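Local coordinates for kinesin-like protein (PDB 5X3E) that probably works as a kinesin-6 motor, coupling ATP binding and hydrolysis in its motor domain to force and movement along microtubules, at residues I161-T175 / V315-S327. Sequence-based numbering, arbitrary orientation.
With SO4 (sulfate ion), chain G; SO4 (sulfate ion), chain O.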
ATOM      1  N   ILE A 161      -0.951  15.599 -19.734  1.00 55.85           N
ATOM      2  CA  ILE A 161      -1.895  16.675 -19.460  1.00 50.01           C
ATOM      3  C   ILE A 161      -1.768  17.114 -18.005  1.00 60.14           C
ATOM      4  O   ILE A 161      -1.366  18.245 -17.708  1.00 57.18           O
ATOM      5  CB  ILE A 161      -3.332  16.242 -19.809  1.00 45.47           C
ATOM      6  CG1 ILE A 161      -3.443  15.926 -21.302  1.00 49.60           C
ATOM      7  CG2 ILE A 161      -4.322  17.339 -19.460  1.00 44.81           C
ATOM      8  CD1 ILE A 161      -4.654  15.088 -21.667  1.00 48.81           C
ATOM      9  N   PHE A 162      -2.084  16.212 -17.080  1.00 53.34           N
ATOM     10  CA  PHE A 162      -1.612  16.364 -15.713  1.00 49.24           C
ATOM     11  C   PHE A 162      -0.123  16.050 -15.669  1.00 48.29           C
ATOM     12  O   PHE A 162       0.380  15.248 -16.461  1.00 41.14           O
ATOM     13  CB  PHE A 162      -2.343  15.415 -14.765  1.00 40.20           C
ATOM     14  CG  PHE A 162      -3.821  15.655 -14.652  1.00 48.90           C
ATOM     15  CD1 PHE A 162      -4.315  16.621 -13.792  1.00 52.33           C
ATOM     16  CD2 PHE A 162      -4.720  14.880 -15.370  1.00 45.16           C
ATOM     17  CE1 PHE A 162      -5.676  16.826 -13.667  1.00 48.51           C
ATOM     18  CE2 PHE A 162      -6.077  15.079 -15.249  1.00 46.32           C
ATOM     19  CZ  PHE A 162      -6.556  16.054 -14.399  1.00 47.76           C
ATOM     20  N   TYR A 163       0.592  16.689 -14.741  1.00 39.34           N
ATOM     21  CA  TYR A 163       1.999  16.363 -14.548  1.00 39.80           C
ATOM     22  C   TYR A 163       2.445  16.826 -13.169  1.00 50.76           C
ATOM     23  O   TYR A 163       1.983  17.864 -12.682  1.00 45.15           O
ATOM     24  CB  TYR A 163       2.876  16.985 -15.651  1.00 45.00           C
ATOM     25  CG  TYR A 163       2.901  18.501 -15.689  1.00 66.47           C
ATOM     26  CD1 TYR A 163       1.902  19.222 -16.340  1.00 68.55           C
ATOM     27  CD2 TYR A 163       3.946  19.210 -15.111  1.00 56.78           C
ATOM     28  CE1 TYR A 163       1.935  20.604 -16.388  1.00 56.53           C
ATOM     29  CE2 TYR A 163       3.988  20.592 -15.159  1.00 48.50           C
ATOM     30  CZ  TYR A 163       2.983  21.281 -15.799  1.00 61.23           C
ATOM     31  OH  TYR A 163       3.019  22.654 -15.838  1.00 62.68           O
ATOM     32  N   PRO A 164       3.349  16.087 -12.526  1.00 55.20           N
ATOM     33  CA  PRO A 164       3.786  16.445 -11.170  1.00 48.68           C
ATOM     34  C   PRO A 164       4.559  17.754 -11.145  1.00 58.91           C
ATOM     35  O   PRO A 164       5.358  18.044 -12.039  1.00 54.67           O
ATOM     36  CB  PRO A 164       4.692  15.275 -10.766  1.00 42.26           C
ATOM     37  CG  PRO A 164       4.442  14.199 -11.774  1.00 45.79           C
ATOM     38  CD  PRO A 164       4.023  14.880 -13.028  1.00 47.68           C
ATOM     39  N   SER A 165       4.326  18.542 -10.102  1.00 56.33           N
ATOM     40  CA  SER A 165       5.003  19.818  -9.932  1.00 46.02           C
ATOM     41  C   SER A 165       5.516  19.920  -8.500  1.00 52.89           C
ATOM     42  O   SER A 165       5.281  19.039  -7.667  1.00 58.59           O
ATOM     43  CB  SER A 165       4.083  20.990 -10.276  1.00 60.19           C
ATOM     44  OG  SER A 165       2.947  21.002  -9.433  1.00 79.88           O
ATOM     45  N   ALA A 166       6.204  21.025  -8.215  1.00 62.49           N
ATOM     46  CA  ALA A 166       6.944  21.170  -6.968  1.00 60.60           C
ATOM     47  C   ALA A 166       6.045  20.987  -5.751  1.00 62.59           C
ATOM     48  O   ALA A 166       4.845  21.274  -5.784  1.00 52.69           O
ATOM     49  CB  ALA A 166       7.615  22.541  -6.909  1.00 53.15           C
ATOM     50  N   LEU A 167       6.651  20.498  -4.669  1.00 56.22           N
ATOM     51  CA  LEU A 167       5.993  20.365  -3.368  1.00 47.47           C
ATOM     52  C   LEU A 167       4.707  19.549  -3.471  1.00 59.57           C
ATOM     53  O   LEU A 167       3.640  19.955  -3.003  1.00 59.74           O
ATOM     54  CB  LEU A 167       5.728  21.739  -2.749  1.00 48.35           C
ATOM     55  CG  LEU A 167       6.984  22.516  -2.350  1.00 61.01           C
ATOM     56  CD1 LEU A 167       6.648  23.931  -1.924  1.00 70.38           C
ATOM     57  CD2 LEU A 167       7.707  21.783  -1.231  1.00 67.55           C
ATOM     58  N   ASN A 168       4.822  18.380  -4.108  1.00 58.47           N
ATOM     59  CA  ASN A 168       3.780  17.355  -4.078  1.00 58.25           C
ATOM     60  C   ASN A 168       2.459  17.864  -4.664  1.00 58.30           C
ATOM     61  O   ASN A 168       1.386  17.685  -4.083  1.00 59.09           O
ATOM     62  CB  ASN A 168       3.587  16.847  -2.645  1.00 51.74           C
ATOM     63  CG  ASN A 168       2.755  15.581  -2.572  1.00 52.70           C
ATOM     64  OD1 ASN A 168       2.939  14.649  -3.363  1.00 55.16           O
ATOM     65  ND2 ASN A 168       1.821  15.547  -1.627  1.00 43.18           N
ATOM     66  N   THR A 169       2.540  18.509  -5.832  1.00 46.00           N
ATOM     67  CA  THR A 169       1.367  19.051  -6.515  1.00 41.94           C
ATOM     68  C   THR A 169       1.315  18.533  -7.953  1.00 45.19           C
ATOM     69  O   THR A 169       2.219  17.828  -8.418  1.00 54.50           O
ATOM     70  CB  THR A 169       1.361  20.588  -6.489  1.00 46.68           C
ATOM     71  OG1 THR A 169       2.548  21.091  -7.115  1.00 46.28           O
ATOM     72  CG2 THR A 169       1.267  21.127  -5.065  1.00 44.15           C
ATOM     73  N   PHE A 170       0.229  18.871  -8.658  1.00 39.99           N
ATOM     74  CA  PHE A 170       0.063  18.545 -10.072  1.00 40.85           C
ATOM     75  C   PHE A 170      -0.399  19.776 -10.839  1.00 41.49           C
ATOM     76  O   PHE A 170      -1.189  20.572 -10.325  1.00 47.35           O
ATOM     77  CB  PHE A 170      -0.935  17.385 -10.274  1.00 39.27           C
ATOM     78  CG  PHE A 170      -0.418  16.060  -9.795  1.00 39.53           C
ATOM     79  CD1 PHE A 170       0.283  15.223 -10.652  1.00 46.20           C
ATOM     80  CD2 PHE A 170      -0.588  15.673  -8.479  1.00 35.51           C
ATOM     81  CE1 PHE A 170       0.792  14.010 -10.204  1.00 37.57           C
ATOM     82  CE2 PHE A 170      -0.083  14.463  -8.024  1.00 40.05           C
ATOM     83  CZ  PHE A 170       0.608  13.630  -8.884  1.00 33.90           C
ATOM     84  N   GLU A 171       0.091  19.930 -12.064  1.00 49.41           N
ATOM     85  CA  GLU A 171      -0.308  21.021 -12.939  1.00 48.84           C
ATOM     86  C   GLU A 171      -0.970  20.453 -14.188  1.00 65.45           C
ATOM     87  O   GLU A 171      -1.067  19.236 -14.363  1.00 63.02           O
ATOM     88  CB  GLU A 171       0.890  21.897 -13.314  1.00 60.83           C
ATOM     89  CG  GLU A 171       1.602  22.544 -12.145  1.00 72.46           C
ATOM     90  CD  GLU A 171       0.730  23.526 -11.394  1.00 89.61           C
ATOM     91  OE1 GLU A 171      -0.207  24.079 -12.009  1.00 97.46           O
ATOM     92  OE2 GLU A 171       0.980  23.741 -10.189  1.00 94.15           O
ATOM     93  N   ILE A 172      -1.435  21.349 -15.061  1.00 50.13           N
ATOM     94  CA  ILE A 172      -2.183  20.971 -16.253  1.00 46.34           C
ATOM     95  C   ILE A 172      -1.643  21.721 -17.465  1.00 57.05           C
ATOM     96  O   ILE A 172      -1.656  22.957 -17.489  1.00 64.69           O
ATOM     97  CB  ILE A 172      -3.687  21.236 -16.084  1.00 52.88           C
ATOM     98  CG1 ILE A 172      -4.229  20.427 -14.903  1.00 55.24           C
ATOM     99  CG2 ILE A 172      -4.432  20.917 -17.377  1.00 57.57           C
ATOM    100  CD1 ILE A 172      -5.602  20.826 -14.438  1.00 46.92           C
ATOM    101  N   ARG A 173      -1.170  20.977 -18.464  1.00 68.19           N
ATOM    102  CA  ARG A 173      -0.775  21.518 -19.760  1.00 59.43           C
ATOM    103  C   ARG A 173      -1.993  21.701 -20.661  1.00 58.05           C
ATOM    104  O   ARG A 173      -3.035  21.076 -20.467  1.00 54.05           O
ATOM    105  CB  ARG A 173       0.210  20.591 -20.467  1.00 55.40           C
ATOM    106  CG  ARG A 173       1.567  20.489 -19.835  1.00 52.71           C
ATOM    107  CD  ARG A 173       2.506  19.740 -20.739  1.00 55.53           C
ATOM    108  NE  ARG A 173       3.799  19.541 -20.099  1.00 64.54           N
ATOM    109  CZ  ARG A 173       4.089  18.517 -19.308  1.00 65.44           C
ATOM    110  NH1 ARG A 173       3.174  17.590 -19.063  1.00 58.72           N
ATOM    111  NH2 ARG A 173       5.295  18.418 -18.768  1.00 75.34           N
ATOM    112  N   ALA A 174      -1.851  22.583 -21.649  1.00 73.32           N
ATOM    113  CA  ALA A 174      -2.795  22.628 -22.758  1.00 67.82           C
ATOM    114  C   ALA A 174      -2.559  21.426 -23.668  1.00 68.98           C
ATOM    115  O   ALA A 174      -1.491  20.809 -23.648  1.00 68.90           O
ATOM    116  CB  ALA A 174      -2.657  23.926 -23.545  1.00 71.66           C
ATOM    117  N   THR A 175      -3.568  21.098 -24.481  1.00 73.76           N
ATOM    118  CA  THR A 175      -3.569  19.805 -25.167  1.00 64.76           C
ATOM    119  C   THR A 175      -2.430  19.683 -26.176  1.00 62.25           C
ATOM    120  O   THR A 175      -1.756  18.649 -26.233  1.00 73.66           O
ATOM    121  CB  THR A 175      -4.918  19.564 -25.852  1.00 55.89           C
ATOM    122  OG1 THR A 175      -4.825  18.399 -26.684  1.00 63.79           O
ATOM    123  CG2 THR A 175      -5.339  20.766 -26.690  1.00 55.09           C
ATOM    124  N   VAL A 315     -12.015  14.746 -24.039  1.00 61.34           N
ATOM    125  CA  VAL A 315     -12.040  14.520 -22.603  1.00 54.32           C
ATOM    126  C   VAL A 315     -10.847  15.264 -22.026  1.00 68.51           C
ATOM    127  O   VAL A 315      -9.700  14.851 -22.211  1.00 59.43           O
ATOM    128  CB  VAL A 315     -11.986  13.025 -22.268  1.00 40.54           C
ATOM    129  CG1 VAL A 315     -12.061  12.820 -20.763  1.00 40.60           C
ATOM    130  CG2 VAL A 315     -13.103  12.296 -22.981  1.00 41.06           C
ATOM    131  N   TYR A 316     -11.106  16.383 -21.360  1.00 66.12           N
ATOM    132  CA  TYR A 316     -10.034  17.258 -20.918  1.00 55.51           C
ATOM    133  C   TYR A 316     -10.445  17.940 -19.626  1.00 59.61           C
ATOM    134  O   TYR A 316     -11.632  18.231 -19.432  1.00 52.67           O
ATOM    135  CB  TYR A 316      -9.694  18.300 -21.992  1.00 63.48           C
ATOM    136  CG  TYR A 316      -8.233  18.655 -22.023  1.00 57.97           C
ATOM    137  CD1 TYR A 316      -7.320  17.843 -22.683  1.00 48.99           C
ATOM    138  CD2 TYR A 316      -7.762  19.804 -21.397  1.00 62.15           C
ATOM    139  CE1 TYR A 316      -5.979  18.158 -22.711  1.00 59.89           C
ATOM    140  CE2 TYR A 316      -6.417  20.127 -21.422  1.00 60.02           C
ATOM    141  CZ  TYR A 316      -5.534  19.297 -22.082  1.00 55.58           C
ATOM    142  OH  TYR A 316      -4.199  19.594 -22.114  1.00 66.04           O
ATOM    143  N   PRO A 317      -9.501  18.207 -18.730  1.00 57.43           N
ATOM    144  CA  PRO A 317      -9.829  18.940 -17.505  1.00 46.99           C
ATOM    145  C   PRO A 317      -9.938  20.435 -17.759  1.00 53.32           C
ATOM    146  O   PRO A 317      -9.430  20.969 -18.747  1.00 54.32           O
ATOM    147  CB  PRO A 317      -8.636  18.636 -16.590  1.00 50.86           C
ATOM    148  CG  PRO A 317      -7.498  18.466 -17.545  1.00 43.10           C
ATOM    149  CD  PRO A 317      -8.097  17.755 -18.737  1.00 49.69           C
ATOM    150  N   THR A 318     -10.615  21.109 -16.833  1.00 51.66           N
ATOM    151  CA  THR A 318     -10.531  22.560 -16.781  1.00 51.45           C
ATOM    152  C   THR A 318      -9.098  22.961 -16.439  1.00 51.99           C
ATOM    153  O   THR A 318      -8.400  22.268 -15.693  1.00 51.74           O
ATOM    154  CB  THR A 318     -11.501  23.117 -15.737  1.00 62.41           C
ATOM    155  OG1 THR A 318     -11.237  22.517 -14.465  1.00 70.02           O
ATOM    156  CG2 THR A 318     -12.937  22.804 -16.138  1.00 60.06           C
ATOM    157  N   MET A 319      -8.658  24.096 -16.981  1.00 48.54           N
ATOM    158  CA  MET A 319      -7.246  24.448 -16.876  1.00 56.43           C
ATOM    159  C   MET A 319      -6.831  24.833 -15.462  1.00 64.86           C
ATOM    160  O   MET A 319      -5.634  24.801 -15.156  1.00 78.59           O
ATOM    161  CB  MET A 319      -6.922  25.589 -17.839  1.00 53.72           C
ATOM    162  CG  MET A 319      -7.067  25.217 -19.308  1.00 57.00           C
ATOM    163  SD  MET A 319      -6.018  23.820 -19.763  1.00 67.24           S
ATOM    164  CE  MET A 319      -4.400  24.484 -19.366  1.00 58.50           C
ATOM    165  N   ASP A 320      -7.780  25.148 -14.585  1.00 62.74           N
ATOM    166  CA  ASP A 320      -7.471  25.611 -13.231  1.00 56.18           C
ATOM    167  C   ASP A 320      -6.952  24.447 -12.393  1.00 60.59           C
ATOM    168  O   ASP A 320      -7.722  23.608 -11.922  1.00 70.69           O
ATOM    169  CB  ASP A 320      -8.709  26.243 -12.603  1.00 52.22           C
ATOM    170  CG  ASP A 320      -8.446  26.797 -11.212  1.00 71.04           C
ATOM    171  OD1 ASP A 320      -9.424  27.195 -10.541  1.00 77.73           O
ATOM    172  OD2 ASP A 320      -7.269  26.837 -10.790  1.00 83.09           O
ATOM    173  N   SER A 321      -5.627  24.405 -12.202  1.00 53.26           N
ATOM    174  CA  SER A 321      -4.980  23.336 -11.443  1.00 51.83           C
ATOM    175  C   SER A 321      -5.382  23.328  -9.972  1.00 60.29           C
ATOM    176  O   SER A 321      -5.268  22.286  -9.319  1.00 70.44           O
ATOM    177  CB  SER A 321      -3.457  23.443 -11.564  1.00 51.69           C
ATOM    178  OG  SER A 321      -2.940  24.503 -10.780  1.00 71.57           O
ATOM    179  N   SER A 322      -5.826  24.463  -9.425  1.00 56.89           N
ATOM    180  CA  SER A 322      -6.273  24.475  -8.036  1.00 53.24           C
ATOM    181  C   SER A 322      -7.518  23.625  -7.837  1.00 54.66           C
ATOM    182  O   SER A 322      -7.860  23.290  -6.699  1.00 56.72           O
ATOM    183  CB  SER A 322      -6.539  25.910  -7.579  1.00 55.57           C
ATOM    184  OG  SER A 322      -7.713  26.427  -8.182  1.00 68.07           O
ATOM    185  N   GLN A 323      -8.204  23.276  -8.919  1.00 60.59           N
ATOM    186  CA  GLN A 323      -9.360  22.400  -8.848  1.00 58.08           C
ATOM    187  C   GLN A 323      -8.989  20.930  -8.730  1.00 45.05           C
ATOM    188  O   GLN A 323      -9.883  20.102  -8.534  1.00 45.62           O
ATOM    189  CB  GLN A 323     -10.230  22.612 -10.085  1.00 61.10           C
ATOM    190  CG  GLN A 323     -10.812  24.007 -10.170  1.00 64.59           C
ATOM    191  CD  GLN A 323     -11.759  24.290  -9.026  1.00 72.06           C
ATOM    192  OE1 GLN A 323     -11.412  24.987  -8.076  1.00 73.66           O
ATOM    193  NE2 GLN A 323     -12.968  23.743  -9.114  1.00 87.29           N
ATOM    194  N   ILE A 324      -7.702  20.594  -8.820  1.00 45.12           N
ATOM    195  CA  ILE A 324      -7.268  19.200  -8.805  1.00 43.43           C
ATOM    196  C   ILE A 324      -7.545  18.568  -7.445  1.00 50.93           C
ATOM    197  O   ILE A 324      -7.257  19.157  -6.396  1.00 63.44           O
ATOM    198  CB  ILE A 324      -5.776  19.105  -9.164  1.00 44.01           C
ATOM    199  CG1 ILE A 324      -5.559  19.420 -10.646  1.00 51.63           C
ATOM    200  CG2 ILE A 324      -5.212  17.735  -8.797  1.00 44.91           C
ATOM    201  CD1 ILE A 324      -4.114  19.283 -11.094  1.00 49.49           C
ATOM    202  N   ILE A 325      -8.101  17.357  -7.462  1.00 59.72           N
ATOM    203  CA  ILE A 325      -8.274  16.532  -6.273  1.00 55.14           C
ATOM    204  C   ILE A 325      -7.479  15.249  -6.473  1.00 47.08           C
ATOM    205  O   ILE A 325      -7.547  14.635  -7.544  1.00 52.15           O
ATOM    206  CB  ILE A 325      -9.758  16.219  -6.005  1.00 51.61           C
ATOM    207  CG1 ILE A 325     -10.513  17.497  -5.640  1.00 57.78           C
ATOM    208  CG2 ILE A 325      -9.893  15.179  -4.903  1.00 41.21           C
ATOM    209  CD1 ILE A 325     -12.014  17.320  -5.575  1.00 72.47           C
ATOM    210  N   VAL A 326      -6.714  14.853  -5.458  1.00 52.20           N
ATOM    211  CA  VAL A 326      -5.870  13.663  -5.512  1.00 45.86           C
ATOM    212  C   VAL A 326      -6.252  12.749  -4.358  1.00 45.70           C
ATOM    213  O   VAL A 326      -6.274  13.183  -3.202  1.00 60.00           O
ATOM    214  CB  VAL A 326      -4.371  14.022  -5.449  1.00 44.18           C
ATOM    215  CG1 VAL A 326      -3.514  12.767  -5.422  1.00 40.79           C
ATOM    216  CG2 VAL A 326      -3.976  14.918  -6.623  1.00 42.70           C
ATOM    217  N   SER A 327      -6.554  11.492  -4.669  1.00 44.38           N
ATOM    218  CA  SER A 327      -6.782  10.477  -3.654  1.00 49.82           C
ATOM    219  C   SER A 327      -5.750   9.368  -3.808  1.00 51.80           C
ATOM    220  O   SER A 327      -5.200   9.153  -4.893  1.00 57.10           O
ATOM    221  CB  SER A 327      -8.210   9.910  -3.733  1.00 42.34           C
ATOM    222  OG  SER A 327      -8.462   9.327  -4.997  1.00 57.91           O
TER
HETATM  223  S   SO4 G 505      -2.570  19.533  -6.242  1.00 70.19           S
HETATM  224  O1  SO4 G 505      -3.929  19.898  -6.633  1.00101.61           O
HETATM  225  O2  SO4 G 505      -2.628  18.589  -5.134  1.00 39.13           O
HETATM  226  O3  SO4 G 505      -1.854  18.948  -7.370  1.00 50.44           O
HETATM  227  O4  SO4 G 505      -1.873  20.742  -5.813  1.00103.25           O
HETATM  228  S   SO4 O 513       6.428  15.750 -17.154  1.00159.98           S
HETATM  229  O1  SO4 O 513       5.207  15.195 -17.740  1.00155.28           O
HETATM  230  O2  SO4 O 513       7.064  14.737 -16.313  1.00157.81           O
HETATM  231  O3  SO4 O 513       6.103  16.922 -16.348  1.00148.07           O
HETATM  232  O4  SO4 O 513       7.347  16.147 -18.219  1.00164.81           O
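With CG1 of Ile172 anti to its carbonyl carbon (chi1 -60°) and chi2 extended, CD1 reaches Ile324 CD1 at 4.0 Å, while CG2 lies against Pro317 CG. Ile324 has a similar first torsion (-71°), which carries its CD1 past the CB of Phe170 and to the edge of the Phe162 ring, 3.8 Å from Phe162 CD1. Pro317 CB meets CZ of that ring, and the chain of Met319, bent at chi2 and chi3, brings SD to Ile172 CG2 and CE beside the carbonyl oxygens of Ile172 and Arg173. The segment 161-175 is a small antiparallel beta hairpin, strands 162-165 and 169-172, that lies over the central mixed sheet of the P-loop kinesin motor domain; residues 315-324 lead into strand 325-333 of that sheet, and Phe162 also touches Val304 and Ala306 of the adjoining strand 296-307. Two hydrogen bonds also cross the contact. Tyr316 OH donates to Arg173 O at 2.5 Å, from above the carbonyl plane, and Ser321 OG donates to the syn side of Glu171 OE1 (3.0 Å), 34° out of the carboxylate plane. CG2 of Ile161 rests 3.5 Å from Tyr316 CZ. A sulfate, probably from the crystallisation liquor, has an oxygen close to Phe170 N and sits beside Ile324 CB.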